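PDB 2OG9: mandelate racemase/muconate lactonizing enzyme from Polaromonas sp., which belongs to the mandelate racemase branch of the enolase superfamily and probably acts as an isomerase on a carboxylate substrate, perhaps racemising mandelate. Local coordinates for the interface of chains A and B and the interface of chains A and C. Residues are numbered along the deposited sequence; one frame, centred on the assembly and turned at random. Chains: chain A/B/C, Mandelate racemase/muconate lactonizing enzyme.

Contact 1: the interface of chains A and B. Residues chain A 133-134, 136, 141; chain B 133-134, 136, 141.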
loop_
_atom_site.group_PDB
_atom_site.type_symbol
_atom_site.label_atom_id
_atom_site.label_comp_id
_atom_site.label_asym_id
_atom_site.label_seq_id
_atom_site.Cartn_x
_atom_site.Cartn_y
_atom_site.Cartn_z
ATOM N N ARG A 133 20.741 -1.970 -43.528
ATOM C CA ARG A 133 19.738 -2.032 -44.576
ATOM C C ARG A 133 19.211 -0.632 -44.870
ATOM O O ARG A 133 18.899 -0.304 -46.014
ATOM C CB ARG A 133 18.587 -2.960 -44.150
ATOM C CG ARG A 133 17.525 -3.183 -45.215
ATOM C CD ARG A 133 16.271 -3.830 -44.631
ATOM N NE ARG A 133 16.487 -5.209 -44.196
ATOM C CZ ARG A 133 16.609 -6.244 -45.020
ATOM N NH1 ARG A 133 16.535 -6.059 -46.331
ATOM N NH2 ARG A 133 16.800 -7.465 -44.536
ATOM N N ALA A 134 19.121 0.201 -43.837
ATOM C CA ALA A 134 18.631 1.568 -44.005
ATOM C C ALA A 134 19.761 2.571 -44.244
ATOM O O ALA A 134 19.509 3.767 -44.398
ATOM C CB ALA A 134 17.823 1.986 -42.779
ATOM N N LEU A 136 21.912 3.450 -42.122
ATOM C CA LEU A 136 21.997 4.272 -40.921
ATOM C C LEU A 136 22.815 3.620 -39.819
ATOM O O LEU A 136 22.894 2.394 -39.731
ATOM C CB LEU A 136 20.595 4.536 -40.361
ATOM C CG LEU A 136 19.529 5.234 -41.201
ATOM C CD1 LEU A 136 18.195 5.203 -40.437
ATOM C CD2 LEU A 136 19.955 6.658 -41.496
ATOM N N LEU A 141 19.161 4.600 -36.525
ATOM C CA LEU A 141 18.042 3.708 -36.809
ATOM C C LEU A 141 17.067 3.794 -35.636
ATOM O O LEU A 141 15.855 3.903 -35.815
ATOM C CB LEU A 141 18.516 2.264 -36.969
ATOM C CG LEU A 141 17.403 1.214 -37.078
ATOM C CD1 LEU A 141 16.620 1.414 -38.364
ATOM C CD2 LEU A 141 18.020 -0.181 -37.043
ATOM N N ARG B 133 13.234 4.278 -46.226
ATOM C CA ARG B 133 14.678 4.365 -46.337
ATOM C C ARG B 133 15.292 2.968 -46.269
ATOM O O ARG B 133 16.290 2.692 -46.926
ATOM C CB ARG B 133 15.247 5.237 -45.209
ATOM C CG ARG B 133 16.760 5.424 -45.261
ATOM C CD ARG B 133 17.291 6.068 -43.981
ATOM N NE ARG B 133 16.783 7.425 -43.784
ATOM C CZ ARG B 133 17.236 8.496 -44.427
ATOM N NH1 ARG B 133 18.218 8.373 -45.314
ATOM N NH2 ARG B 133 16.707 9.689 -44.191
ATOM N N ALA B 134 14.686 2.088 -45.477
ATOM C CA ALA B 134 15.184 0.724 -45.324
ATOM C C ALA B 134 14.537 -0.253 -46.301
ATOM O O ALA B 134 14.882 -1.436 -46.319
ATOM C CB ALA B 134 14.954 0.245 -43.892
ATOM N N LEU B 136 11.524 -1.203 -46.174
ATOM C CA LEU B 136 10.671 -2.069 -45.371
ATOM C C LEU B 136 9.322 -1.447 -45.061
ATOM O O LEU B 136 9.180 -0.225 -45.010
ATOM C CB LEU B 136 11.346 -2.391 -44.034
ATOM C CG LEU B 136 12.720 -3.058 -43.987
ATOM C CD1 LEU B 136 13.218 -3.068 -42.527
ATOM C CD2 LEU B 136 12.628 -4.466 -44.540
ATOM N N LEU B 141 9.928 -2.643 -40.199
ATOM C CA LEU B 141 10.947 -1.767 -39.632
ATOM C C LEU B 141 10.896 -1.941 -38.109
ATOM O O LEU B 141 11.920 -2.096 -37.444
ATOM C CB LEU B 141 10.665 -0.306 -39.991
ATOM C CG LEU B 141 11.525 0.736 -39.266
ATOM C CD1 LEU B 141 12.963 0.586 -39.695
ATOM C CD2 LEU B 141 11.023 2.146 -39.576
HETATM O O HOH W 1 15.277 -3.848 -47.732
HETATM O O HOH W 2 20.114 6.205 -45.655
#

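Contact 2: the interface of chains A and C. Residues chain A 235, 258, 260, 284; chain C 221, 225.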
loop_
_atom_site.group_PDB
_atom_site.type_symbol
_atom_site.label_atom_id
_atom_site.label_comp_id
_atom_site.label_asym_id
_atom_site.label_seq_id
_atom_site.Cartn_x
_atom_site.Cartn_y
_atom_site.Cartn_z
ATOM N N LEU A 235 30.401 13.224 -5.651
ATOM C CA LEU A 235 30.728 12.273 -6.703
ATOM C C LEU A 235 29.550 12.182 -7.664
ATOM O O LEU A 235 28.415 12.468 -7.286
ATOM C CB LEU A 235 30.987 10.892 -6.106
ATOM C CG LEU A 235 32.120 10.750 -5.089
ATOM C CD1 LEU A 235 32.080 9.342 -4.510
ATOM C CD2 LEU A 235 33.462 11.037 -5.756
ATOM N N ASP A 258 22.366 12.055 -0.937
ATOM C CA ASP A 258 22.295 12.962 -2.081
ATOM C C ASP A 258 23.015 12.336 -3.270
ATOM O O ASP A 258 22.565 12.433 -4.410
ATOM C CB ASP A 258 22.978 14.297 -1.762
ATOM C CG ASP A 258 22.180 15.161 -0.804
ATOM O OD1 ASP A 258 21.013 14.824 -0.505
ATOM O OD2 ASP A 258 22.727 16.196 -0.361
ATOM N N PRO A 260 24.149 10.013 -6.081
ATOM C CA PRO A 260 23.445 8.984 -6.845
ATOM C C PRO A 260 24.058 7.607 -6.625
ATOM O O PRO A 260 25.272 7.472 -6.460
ATOM C CB PRO A 260 23.618 9.449 -8.288
ATOM C CG PRO A 260 23.626 10.946 -8.149
ATOM C CD PRO A 260 24.515 11.152 -6.941
ATOM N N TYR A 284 21.131 5.822 -11.282
ATOM C CA TYR A 284 21.734 5.528 -12.586
ATOM C C TYR A 284 21.620 4.022 -12.806
ATOM O O TYR A 284 22.252 3.244 -12.092
ATOM C CB TYR A 284 23.224 5.888 -12.619
ATOM C CG TYR A 284 23.540 7.362 -12.756
ATOM C CD1 TYR A 284 23.549 7.988 -14.004
ATOM C CD2 TYR A 284 23.830 8.132 -11.634
ATOM C CE1 TYR A 284 23.842 9.354 -14.125
ATOM C CE2 TYR A 284 24.120 9.486 -11.741
ATOM C CZ TYR A 284 24.121 10.091 -12.984
ATOM O OH TYR A 284 24.370 11.442 -13.062
ATOM N N PRO C 221 20.108 14.471 -10.016
ATOM C CA PRO C 221 21.350 14.623 -9.253
ATOM C C PRO C 221 21.705 16.092 -8.982
ATOM O O PRO C 221 22.038 16.464 -7.858
ATOM C CB PRO C 221 22.385 13.937 -10.144
ATOM C CG PRO C 221 21.594 12.849 -10.785
ATOM C CD PRO C 221 20.311 13.574 -11.167
ATOM N N ARG C 225 21.806 18.349 -5.295
ATOM C CA ARG C 225 22.942 19.113 -4.783
ATOM C C ARG C 225 22.634 20.599 -4.595
ATOM O O ARG C 225 23.041 21.195 -3.600
ATOM C CB ARG C 225 24.157 18.950 -5.710
ATOM C CG ARG C 225 25.080 17.778 -5.363
ATOM C CD ARG C 225 24.381 16.430 -5.451
ATOM N NE ARG C 225 25.238 15.346 -4.973
ATOM C CZ ARG C 225 26.097 14.668 -5.731
ATOM N NH1 ARG C 225 26.219 14.947 -7.022
ATOM N NH2 ARG C 225 26.853 13.719 -5.189
#

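Contact 3: the interface of chains A and C. Residues chain A 308-310; chain C 220.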
loop_
_atom_site.group_PDB
_atom_site.type_symbol
_atom_site.label_atom_id
_atom_site.label_comp_id
_atom_site.label_asym_id
_atom_site.label_seq_id
_atom_site.Cartn_x
_atom_site.Cartn_y
_atom_site.Cartn_z
ATOM N N ALA A 308 10.412 5.535 -15.465
ATOM C CA ALA A 308 10.645 5.719 -14.036
ATOM C C ALA A 308 11.428 6.998 -13.751
ATOM O O ALA A 308 11.678 7.326 -12.594
ATOM C CB ALA A 308 11.386 4.512 -13.467
ATOM N N GLY A 309 11.817 7.707 -14.810
ATOM C CA GLY A 309 12.564 8.947 -14.660
ATOM C C GLY A 309 14.022 8.799 -14.245
ATOM O O GLY A 309 14.610 9.731 -13.689
ATOM N N LEU A 310 14.617 7.644 -14.529
ATOM C CA LEU A 310 16.006 7.381 -14.154
ATOM C C LEU A 310 17.029 7.799 -15.208
ATOM O O LEU A 310 16.679 8.070 -16.360
ATOM C CB LEU A 310 16.196 5.888 -13.863
ATOM C CG LEU A 310 15.236 5.227 -12.870
ATOM C CD1 LEU A 310 15.607 3.757 -12.716
ATOM C CD2 LEU A 310 15.311 5.937 -11.523
ATOM N N ARG C 220 17.826 15.159 -11.768
ATOM C CA ARG C 220 17.692 14.778 -10.365
ATOM C C ARG C 220 18.954 14.960 -9.530
ATOM O O ARG C 220 18.901 15.538 -8.450
ATOM C CB ARG C 220 17.185 13.343 -10.247
ATOM C CG ARG C 220 15.719 13.202 -10.603
ATOM C CD ARG C 220 15.243 11.802 -10.332
ATOM N NE ARG C 220 13.856 11.606 -10.728
ATOM C CZ ARG C 220 13.241 10.432 -10.684
ATOM N NH1 ARG C 220 13.898 9.359 -10.254
ATOM N NH2 ARG C 220 11.985 10.321 -11.088
#

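Contact 1: the interface of chains A and B
The C-terminal end of helix 114-133 and the turn that leads into helix 138-142 meet their own copies here across a two-fold axis. A:Ala134 and B:Ala134 face each other with their methyl groups, CB to CB 3.5 Å, a close van der Waals contact. From there each arginine reaches over the partner's turn. In A:Arg133, CG anti to the backbone N (chi1 -176°) and an extended chi2 carry CD over the turn of chain B; the bend at chi3 (-68°) then swings NE and the guanidinium on from there. CD of A:Arg133 lies 3.7 Å from CG of B:Leu136, and the two side chains cross at about a right angle. The guanidinium reaches chain B through water: NH1 of A:Arg133 is 2.9 Å from water 1, which in turn is 2.8 Å from the carbonyl O of B:Ala134. With an alanine in place of A:Arg133, B:Leu136 would probably lose its methylene cover and water 1 its link to the arginine of chain A. By symmetry, B:Arg133 covers A:Leu136 and reaches A:Ala134 O through water 2, which lies in the plane of its guanidinium, at the edge. Farther along, A:Leu141 and B:Leu141 run antiparallel alongside one another, touching CD1 to CD1 at 4.0 Å.

Contact 2: the interface of chains A and C
C:Arg225 meets chain A with the edge and one face of its guanidinium, and each serves a different partner. At the edge, NH2 donates a hydrogen bond to the backbone carbonyl O of A:Leu235 at 2.9 Å, nearly straight at 162° about the hydrogen. The acceptor lies only 3° out of the guanidinium plane, and the donor in turn lies in the carbonyl plane, so both flat groups are aligned for the bond. NH1 adds a weak hydrogen bond to the same carbonyl O of A:Leu235 at 3.3 Å. Over one face sits A:Pro260, whose CD lies 3.7 Å over the guanidinium plane of C:Arg225, nearer its rim than its centre. The bend at chi2 (62°) turns the arginine chain off its helix toward this pair. One helical turn earlier, the ring of C:Pro221 crosses that of A:Pro260 obliquely, CB to A:Pro260 CG 3.8 Å, while CG of C:Pro221 comes 3.9 Å from the phenol OH of A:Tyr284. The carboxylate of A:Asp258 makes no direct contact, with OD2 5.3 Å from NE of C:Arg225, but its charge may help to steady the arginine. In the fold, C:Pro221 and C:Arg225 belong to helix 220-230, which faces the chain A segment between helix 247-256 and strand 261-263, the start of strand 284-285 and the stretch before strand 238-239.

Contact 3: the interface of chains A and C
C:Arg220, the first residue of helix 220-230, reaches out to the short turn that joins helix 295-307 of chain A to strand 311-312. CB and CG carry the chain outward. CG stands anti to the carbonyl carbon (chi1 -73°), and from there the chain runs extended to NE, which carries the guanidinium over to the turn of chain A. CD is the first atom to arrive, 4.0 Å from the carbonyl O of A:Gly309. NE follows, 3.6 Å from O of A:Gly309. CZ then lies directly beneath it: the A:Gly309 O stands 3.4 Å above the guanidinium plane, over its centre. A carbonyl so placed meets the face rather than the N-H groups, and the attraction is probably electrostatic, between the partial negative charge of the oxygen and the cation. O of A:Ala308 comes from the same face, well out of the plane, and makes a weak hydrogen bond with NH2 of C:Arg220, 3.4 Å, bent to 132° at the hydrogen. A:Gly309 adopts a positive phi (74°) between these two carbonyls, and the arginine meets backbone oxygen from both residues. NH1 also lies under O of A:Gly309, at 3.5 Å, and then nears the side chain of A:Leu310, which approaches the arginine at a slant and brings its methyl CD2 to 3.9 Å from NH1.

Contacts 2 and 3 are neighbouring parts of one A-C interface, their C-alpha centres about 12 Å apart. Both draw on the N-terminal half of helix 220-230 of chain C, where C:Arg220 and C:Pro221 are consecutive yet serve different contacts. The C-alpha centre of contact 1 is about 38 Å from that of contact 2 and about 31 Å from that of contact 3, and contact 1 joins A to B through a two-fold patch. Chain A thus uses separate surfaces for two neighbours, one pairing symmetric and the other not an exact two-fold. Together such contacts could build the deposited eight-copy assembly, although the structure alone does not show that it forms in solution.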